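Long-range contact in 457aa long hypothetical protein (Pyrococcus horikoshii, PDB 2CSU), which is of unknown function but belongs to the succinyl-CoA ligase-like proteins, with a Rossmann-type domain joined to two flavodoxin-like ones: residues A351-Q365 and E388-N402. Numbering follows the deposited sequence.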
# COMPACT_ATOMS: atom_id res chain seq x y z
N ALA A 351 18.46 -14.33 -11.83
CA ALA A 351 19.17 -13.08 -12.06
C ALA A 351 19.94 -12.56 -10.84
O ALA A 351 19.37 -12.32 -9.76
CB ALA A 351 18.21 -12.02 -12.55
N ARG A 352 21.24 -12.38 -11.02
CA ARG A 352 22.11 -11.87 -9.97
C ARG A 352 22.42 -10.39 -10.20
O ARG A 352 22.10 -9.80 -11.22
CB ARG A 352 23.40 -12.68 -9.99
CG ARG A 352 23.21 -14.10 -9.44
CD ARG A 352 24.55 -14.81 -9.20
NE ARG A 352 24.34 -16.14 -8.62
CZ ARG A 352 24.21 -16.19 -7.28
NH1 ARG A 352 24.27 -15.08 -6.57
NH2 ARG A 352 23.94 -17.36 -6.69
N GLY A 353 23.03 -9.77 -9.17
CA GLY A 353 23.39 -8.37 -9.30
C GLY A 353 24.05 -8.08 -10.66
O GLY A 353 23.73 -7.13 -11.35
N GLU A 354 25.03 -8.94 -11.01
CA GLU A 354 25.74 -8.73 -12.27
C GLU A 354 24.78 -8.69 -13.46
O GLU A 354 24.95 -7.94 -14.41
CB GLU A 354 26.74 -9.87 -12.46
CG GLU A 354 27.87 -9.86 -11.43
CD GLU A 354 28.45 -8.46 -11.30
OE1 GLU A 354 28.73 -7.84 -12.31
OE2 GLU A 354 28.65 -8.02 -10.17
N ASP A 355 23.75 -9.56 -13.39
CA ASP A 355 22.77 -9.59 -14.48
C ASP A 355 21.98 -8.29 -14.56
O ASP A 355 21.69 -7.77 -15.63
CB ASP A 355 21.82 -10.76 -14.23
CG ASP A 355 22.56 -12.08 -14.40
OD1 ASP A 355 22.36 -12.96 -13.57
OD2 ASP A 355 23.30 -12.21 -15.37
N TYR A 356 21.58 -7.78 -13.37
CA TYR A 356 20.85 -6.52 -13.34
C TYR A 356 21.71 -5.36 -13.87
O TYR A 356 21.26 -4.51 -14.62
CB TYR A 356 20.43 -6.24 -11.89
CG TYR A 356 19.05 -6.75 -11.65
CD1 TYR A 356 18.84 -8.10 -11.38
CD2 TYR A 356 17.96 -5.88 -11.67
CE1 TYR A 356 17.56 -8.57 -11.11
CE2 TYR A 356 16.68 -6.35 -11.41
CZ TYR A 356 16.48 -7.69 -11.14
OH TYR A 356 15.21 -8.17 -10.86
N TYR A 357 22.98 -5.33 -13.42
CA TYR A 357 23.89 -4.29 -13.90
C TYR A 357 23.98 -4.29 -15.42
O TYR A 357 23.76 -3.29 -16.08
CB TYR A 357 25.27 -4.56 -13.29
CG TYR A 357 26.34 -3.94 -14.12
CD1 TYR A 357 26.46 -2.55 -14.18
CD2 TYR A 357 27.26 -4.73 -14.80
CE1 TYR A 357 27.49 -1.97 -14.91
CE2 TYR A 357 28.28 -4.15 -15.54
CZ TYR A 357 28.39 -2.78 -15.60
OH TYR A 357 29.38 -2.19 -16.36
N ARG A 358 24.34 -5.43 -16.00
CA ARG A 358 24.52 -5.52 -17.44
C ARG A 358 23.26 -5.17 -18.23
O ARG A 358 23.32 -4.38 -19.17
CB ARG A 358 25.00 -6.92 -17.83
CG ARG A 358 26.45 -7.19 -17.47
CD ARG A 358 26.86 -8.60 -17.89
NE ARG A 358 27.36 -8.67 -19.26
CZ ARG A 358 27.85 -9.78 -19.81
NH1 ARG A 358 27.90 -10.90 -19.10
NH2 ARG A 358 28.31 -9.77 -21.06
N THR A 359 22.14 -5.77 -17.87
CA THR A 359 20.89 -5.52 -18.58
C THR A 359 20.45 -4.04 -18.52
O THR A 359 20.01 -3.48 -19.52
CB THR A 359 19.75 -6.40 -18.02
OG1 THR A 359 20.10 -7.78 -18.17
CG2 THR A 359 18.46 -6.13 -18.77
N ALA A 360 20.59 -3.42 -17.35
CA ALA A 360 20.20 -2.02 -17.18
C ALA A 360 21.07 -1.12 -18.06
O ALA A 360 20.56 -0.20 -18.71
CB ALA A 360 20.33 -1.62 -15.71
N LYS A 361 22.37 -1.40 -18.06
CA LYS A 361 23.34 -0.65 -18.86
C LYS A 361 22.94 -0.77 -20.33
O LYS A 361 22.81 0.24 -21.04
CB LYS A 361 24.74 -1.23 -18.64
CG LYS A 361 25.86 -0.56 -19.42
CD LYS A 361 27.25 -0.96 -18.88
CE LYS A 361 28.31 -0.97 -19.97
NZ LYS A 361 29.67 -1.38 -19.47
N LEU A 362 22.74 -2.00 -20.78
CA LEU A 362 22.35 -2.28 -22.15
C LEU A 362 21.05 -1.59 -22.53
O LEU A 362 20.94 -1.04 -23.63
CB LEU A 362 22.22 -3.79 -22.36
CG LEU A 362 23.50 -4.58 -22.61
CD1 LEU A 362 23.27 -6.06 -22.41
CD2 LEU A 362 23.98 -4.29 -24.03
N LEU A 363 20.05 -1.65 -21.66
CA LEU A 363 18.76 -1.02 -21.95
C LEU A 363 18.88 0.51 -21.97
O LEU A 363 18.31 1.16 -22.85
CB LEU A 363 17.69 -1.45 -20.95
CG LEU A 363 17.18 -2.88 -21.08
CD1 LEU A 363 16.28 -3.22 -19.90
CD2 LEU A 363 16.45 -3.03 -22.40
N LEU A 364 19.62 1.07 -21.02
CA LEU A 364 19.80 2.52 -20.95
C LEU A 364 20.64 3.05 -22.12
O LEU A 364 20.63 4.24 -22.41
CB LEU A 364 20.46 2.91 -19.63
CG LEU A 364 19.65 2.81 -18.33
CD1 LEU A 364 20.56 3.01 -17.14
CD2 LEU A 364 18.53 3.84 -18.32
N GLN A 365 21.38 2.16 -22.78
CA GLN A 365 22.22 2.57 -23.90
C GLN A 365 21.49 2.44 -25.23
O GLN A 365 21.87 3.07 -26.23
CB GLN A 365 23.51 1.75 -23.93
CG GLN A 365 24.62 2.32 -23.05
CD GLN A 365 25.82 1.39 -22.91
OE1 GLN A 365 26.73 1.65 -22.13
NE2 GLN A 365 25.81 0.28 -23.67
N GLU A 388 21.94 -6.92 -3.85
CA GLU A 388 22.79 -6.94 -5.04
C GLU A 388 22.12 -6.48 -6.31
O GLU A 388 22.72 -5.75 -7.11
CB GLU A 388 23.43 -8.33 -5.22
CG GLU A 388 22.48 -9.50 -5.35
CD GLU A 388 23.23 -10.83 -5.48
OE1 GLU A 388 23.76 -11.32 -4.45
OE2 GLU A 388 23.32 -11.36 -6.61
N HIS A 389 20.87 -6.87 -6.51
CA HIS A 389 20.15 -6.47 -7.71
C HIS A 389 20.02 -4.96 -7.74
O HIS A 389 20.26 -4.33 -8.77
CB HIS A 389 18.80 -7.18 -7.73
CG HIS A 389 18.90 -8.61 -7.30
ND1 HIS A 389 18.91 -8.99 -5.98
CD2 HIS A 389 19.10 -9.75 -8.02
CE1 HIS A 389 19.11 -10.30 -5.90
NE2 HIS A 389 19.23 -10.78 -7.12
N ALA A 390 19.66 -4.36 -6.62
CA ALA A 390 19.57 -2.90 -6.55
C ALA A 390 20.96 -2.32 -6.85
O ALA A 390 21.11 -1.44 -7.69
CB ALA A 390 19.11 -2.47 -5.19
N GLU A 391 21.98 -2.81 -6.16
CA GLU A 391 23.34 -2.32 -6.39
C GLU A 391 23.61 -2.37 -7.88
O GLU A 391 24.09 -1.41 -8.46
CB GLU A 391 24.36 -3.19 -5.64
CG GLU A 391 24.27 -3.04 -4.13
CD GLU A 391 24.92 -4.18 -3.39
OE1 GLU A 391 24.70 -4.29 -2.16
OE2 GLU A 391 25.65 -4.97 -4.03
N GLY A 392 23.27 -3.50 -8.50
CA GLY A 392 23.46 -3.63 -9.93
C GLY A 392 22.75 -2.55 -10.73
O GLY A 392 23.25 -2.12 -11.77
N ILE A 393 21.58 -2.12 -10.27
CA ILE A 393 20.82 -1.08 -10.97
C ILE A 393 21.58 0.24 -10.84
O ILE A 393 21.83 0.96 -11.82
CB ILE A 393 19.42 -0.83 -10.32
CG1 ILE A 393 18.54 -2.08 -10.44
CG2 ILE A 393 18.76 0.39 -10.98
CD1 ILE A 393 18.25 -2.47 -11.81
N ILE A 394 21.89 0.55 -9.59
CA ILE A 394 22.60 1.75 -9.21
C ILE A 394 23.92 1.89 -9.95
O ILE A 394 24.21 2.92 -10.56
CB ILE A 394 22.83 1.75 -7.69
CG1 ILE A 394 21.48 1.87 -6.98
CG2 ILE A 394 23.81 2.84 -7.29
CD1 ILE A 394 21.54 1.87 -5.47
N ARG A 395 24.72 0.83 -9.92
CA ARG A 395 26.01 0.84 -10.58
C ARG A 395 25.87 1.16 -12.08
O ARG A 395 26.68 1.90 -12.65
CB ARG A 395 26.69 -0.52 -10.37
CG ARG A 395 28.10 -0.62 -10.90
CD ARG A 395 28.55 -2.06 -10.86
NE ARG A 395 29.66 -2.30 -11.77
CZ ARG A 395 30.02 -3.51 -12.19
NH1 ARG A 395 29.34 -4.58 -11.79
NH2 ARG A 395 31.04 -3.64 -13.03
N ALA A 396 24.84 0.61 -12.72
CA ALA A 396 24.62 0.85 -14.14
C ALA A 396 24.24 2.30 -14.43
O ALA A 396 24.83 2.94 -15.30
CB ALA A 396 23.54 -0.09 -14.68
N VAL A 397 23.25 2.83 -13.72
CA VAL A 397 22.82 4.22 -13.93
C VAL A 397 24.01 5.15 -13.76
O VAL A 397 24.22 6.08 -14.56
CB VAL A 397 21.72 4.64 -12.91
CG1 VAL A 397 21.40 6.13 -13.07
CG2 VAL A 397 20.45 3.80 -13.11
N LYS A 398 24.80 4.91 -12.72
CA LYS A 398 25.97 5.73 -12.44
C LYS A 398 27.02 5.66 -13.56
O LYS A 398 27.92 6.48 -13.66
CB LYS A 398 26.58 5.26 -11.12
CG LYS A 398 27.60 6.26 -10.57
CD LYS A 398 28.59 5.61 -9.61
CE LYS A 398 29.29 6.62 -8.69
NZ LYS A 398 29.36 6.09 -7.34
N GLU A 399 26.92 4.60 -14.38
CA GLU A 399 27.97 4.41 -15.38
C GLU A 399 27.61 5.10 -16.70
O GLU A 399 28.30 6.00 -17.17
CB GLU A 399 28.16 2.91 -15.61
CG GLU A 399 29.63 2.50 -15.52
CD GLU A 399 29.84 1.23 -16.31
OE1 GLU A 399 29.49 1.20 -17.47
OE2 GLU A 399 30.38 0.27 -15.75
N VAL A 400 26.51 4.63 -17.33
CA VAL A 400 26.08 5.24 -18.59
C VAL A 400 25.96 6.76 -18.45
O VAL A 400 26.30 7.53 -19.34
CB VAL A 400 24.73 4.66 -18.98
CG1 VAL A 400 24.29 5.25 -20.32
CG2 VAL A 400 24.85 3.15 -19.13
N ASN A 401 25.40 7.16 -17.30
CA ASN A 401 25.32 8.59 -16.99
C ASN A 401 24.68 9.41 -18.10
O ASN A 401 25.13 10.48 -18.47
CB ASN A 401 26.72 9.10 -16.70
CG ASN A 401 26.86 9.32 -15.22
OD1 ASN A 401 25.98 9.86 -14.56
ND2 ASN A 401 27.98 8.81 -14.67
N ASN A 402 23.60 8.85 -18.67
CA ASN A 402 22.75 9.69 -19.48
C ASN A 402 21.69 10.34 -18.61
O ASN A 402 21.79 10.38 -17.39
CB ASN A 402 22.09 8.85 -20.59
CG ASN A 402 21.34 7.70 -19.98
OD1 ASN A 402 20.85 7.76 -18.86
ND2 ASN A 402 21.21 6.63 -20.79
O HOH W 1 26.17 -12.62 -7.20
O HOH W 2 27.06 -5.20 -9.84
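Tyr357 fits as a knob among Gly392, Arg395, Ala396 and Glu399 where two neighbouring helices, 353-365 and 388-400, pack side by side in the Ligase-CoA domain, their axes 7.1 Å apart and crossing at -30°. Such closeness needs small residues: Gly353 and Gly392 bring the backbones together, so that Tyr357 CA makes a CH···O contact with Gly392 O at 3.1 Å, and further along Ala360 CB meets Ala396 CB at 3.7 Å. With CG anti to the backbone N (chi1 156°), the Tyr357 ring lies along the neighbouring helix, and the extended Arg395 spreads its guanidinium flat over one face, a cation-pi stack with planes 5° apart. NH1 of Arg395 also makes a salt bridge with Glu354 OE1, its hydrogen bond weak, and a water links NH1 to Glu354 OE2. Glu399 divides its carboxylate: OE2 takes the Tyr357 hydroxyl from above its plane at 2.7 Å, OE1 a weak bond from Lys361 NZ. In the largely parallel sheet, helix 353-365 is the crossover between strands 344-346 and 371-377, and helix 388-400 the one between 371-377 and 406-411. Toward that sheet the contact turns apolar and aromatic: His389 CB makes a CH-pi contact over the Tyr356 ring face, 3.8 Å from its centroid, and the imidazole edge turns toward that face in an offset edge-to-face pair, while Ile393 CD1 touches the ring edge at CD2; Tyr356 OH bonds Ile375 O. At the first helix's start, Glu388 OE2 accepts Gly353 N nearly straight (3.0 Å); its OE1 is held by Thr385 N. Arg352, whose NH2 bonds Ala382 O, reaches the same OE2 through a long salt bridge and a bridging water.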